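Local coordinates for uncharacterized protein (Acidithiobacillus ferrooxidans, PDB 3LUU) that is of unknown function but binds a zinc ion and belongs to the family of gamma-butyrobetaine hydroxylase-like N-terminal domains, at residues F35-L38 with R39-P43. Numbering follows the deposited sequence.
Sequences FEHL and RVECP. With ZN (zinc ion), chain B.
H37 in helix 35-40 and E41, the first residue after it, grip one zinc ion between their side chains. The imidazole reaches the metal with NE2, at 2.0 Å from ZN, and the carboxylate with OE2, likewise 2.0 Å from ZN. Sharing the ion brings these two ligand atoms to 3.3 Å of each other, NE2 of H37 to OE2 of E41, with the oxygen at the ring edge near its plane; ring and carboxylate planes lie 38° apart. H37 swings CG anti to its own backbone nitrogen (chi1 -170°). In E41, chi1 sets CG 3.4 Å from CD2 of H37, so the two side chains also touch, and the bend at chi2 (-90°) then turns the carboxylate toward the zinc. Two ligands spaced i and i+4 form the HxxxE pattern, which puts both groups on one face. Here the main-chain carboxylate of the C-terminal E101, through O and OXT, completes the set of protein ligands, bringing the tail after helix 92-98 to the same zinc.

The backbone supplies the frame through three successive i to i+4 hydrogen bonds. N of R39 donates to O of F35 at 2.9 Å, N of V40 to O of E36, and N of E41 to O of H37, thus linking the two zinc ligands through their main chain as well. E41 keeps this helical bond although its own phi/psi are already non-helical, and its carbonyl is taken by the hydroxyl of Y94.

The remaining side chains split. The V40 methyls rest on the carbonyl oxygen of E36, CG1 3.4 Å from that O. L38 faces inward instead, against L95 and L98 of helix 92-98 and F90. The bent R39 chain carries NE to a salt bridge with D83.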
loop_
_atom_site.group_PDB
_atom_site.type_symbol
_atom_site.label_atom_id
_atom_site.label_comp_id
_atom_site.label_asym_id
_atom_site.label_seq_id
_atom_site.Cartn_x
_atom_site.Cartn_y
_atom_site.Cartn_z
ATOM N N PHE A 35 3.773 -4.340 4.586
ATOM C CA PHE A 35 2.374 -4.551 4.971
ATOM C C PHE A 35 2.034 -3.821 6.270
ATOM O O PHE A 35 0.947 -3.245 6.411
ATOM C CB PHE A 35 2.121 -6.055 5.130
ATOM C CG PHE A 35 2.150 -6.836 3.822
ATOM C CD1 PHE A 35 2.174 -6.205 2.586
ATOM C CD2 PHE A 35 2.075 -8.218 3.826
ATOM C CE1 PHE A 35 2.176 -6.923 1.406
ATOM C CE2 PHE A 35 2.065 -8.938 2.609
ATOM C CZ PHE A 35 2.098 -8.270 1.412
ATOM N N GLU A 36 2.960 -3.870 7.230
ATOM C CA GLU A 36 2.786 -3.204 8.513
ATOM C C GLU A 36 2.568 -1.714 8.338
ATOM O O GLU A 36 1.665 -1.155 8.913
ATOM C CB GLU A 36 4.018 -3.395 9.368
ATOM C CG GLU A 36 3.924 -2.719 10.729
ATOM C CD GLU A 36 5.241 -2.723 11.505
ATOM O OE1 GLU A 36 6.334 -2.764 10.885
ATOM O OE2 GLU A 36 5.163 -2.696 12.757
ATOM N N HIS A 37 3.461 -1.079 7.584
ATOM C CA HIS A 37 3.391 0.357 7.304
ATOM C C HIS A 37 2.066 0.734 6.651
ATOM O O HIS A 37 1.386 1.665 7.096
ATOM C CB HIS A 37 4.593 0.745 6.446
ATOM C CG HIS A 37 4.795 2.215 6.271
ATOM N ND1 HIS A 37 5.706 2.724 5.375
ATOM C CD2 HIS A 37 4.235 3.280 6.880
ATOM C CE1 HIS A 37 5.692 4.039 5.435
ATOM N NE2 HIS A 37 4.802 4.400 6.332
ATOM N N LEU A 38 1.668 -0.037 5.648
ATOM C CA LEU A 38 0.394 0.193 4.970
ATOM C C LEU A 38 -0.796 0.109 5.956
ATOM O O LEU A 38 -1.721 0.937 5.943
ATOM C CB LEU A 38 0.224 -0.811 3.814
ATOM C CG LEU A 38 1.159 -0.636 2.608
ATOM C CD1 LEU A 38 1.190 -1.921 1.805
ATOM C CD2 LEU A 38 0.720 0.540 1.744
ATOM N N ARG A 39 -0.753 -0.880 6.831
ATOM C CA ARG A 39 -1.816 -1.047 7.799
ATOM C C ARG A 39 -1.870 0.104 8.796
ATOM O O ARG A 39 -2.951 0.616 9.098
ATOM C CB ARG A 39 -1.666 -2.409 8.498
ATOM C CG ARG A 39 -2.726 -2.730 9.546
ATOM C CD ARG A 39 -4.118 -2.715 8.982
ATOM N NE ARG A 39 -5.106 -2.811 10.039
ATOM C CZ ARG A 39 -5.659 -1.779 10.674
ATOM N NH1 ARG A 39 -5.341 -0.534 10.373
ATOM N NH2 ARG A 39 -6.545 -1.996 11.634
ATOM N N VAL A 40 -0.727 0.515 9.334
ATOM C CA VAL A 40 -0.771 1.556 10.371
ATOM C C VAL A 40 -1.059 2.923 9.770
ATOM O O VAL A 40 -1.525 3.797 10.471
ATOM C CB VAL A 40 0.471 1.562 11.290
ATOM C CG1 VAL A 40 0.663 0.166 11.930
ATOM C CG2 VAL A 40 1.679 1.933 10.566
ATOM N N GLU A 41 -0.776 3.103 8.482
ATOM C CA GLU A 41 -1.170 4.322 7.710
ATOM C C GLU A 41 -2.442 4.158 6.882
ATOM O O GLU A 41 -2.694 4.961 6.004
ATOM C CB GLU A 41 -0.094 4.657 6.678
ATOM C CG GLU A 41 1.276 4.842 7.222
ATOM C CD GLU A 41 1.524 6.245 7.586
ATOM O OE1 GLU A 41 0.517 6.893 7.936
ATOM O OE2 GLU A 41 2.702 6.682 7.492
ATOM N N CYS A 42 -3.202 3.099 7.101
ATOM C CA CYS A 42 -4.426 2.847 6.350
ATOM C C CYS A 42 -5.382 4.043 6.449
ATOM O O CYS A 42 -5.858 4.317 7.546
ATOM C CB CYS A 42 -5.093 1.586 6.902
ATOM S SG CYS A 42 -6.606 1.115 6.065
ATOM N N PRO A 43 -5.665 4.761 5.318
ATOM C CA PRO A 43 -6.532 5.962 5.380
ATOM C C PRO A 43 -7.866 5.646 6.049
ATOM O O PRO A 43 -8.451 6.508 6.714
ATOM C CB PRO A 43 -6.735 6.345 3.908
ATOM C CG PRO A 43 -5.661 5.693 3.189
ATOM C CD PRO A 43 -5.415 4.402 3.915
HETATM ZN ZN ZN B . 4.641 6.286 7.083
#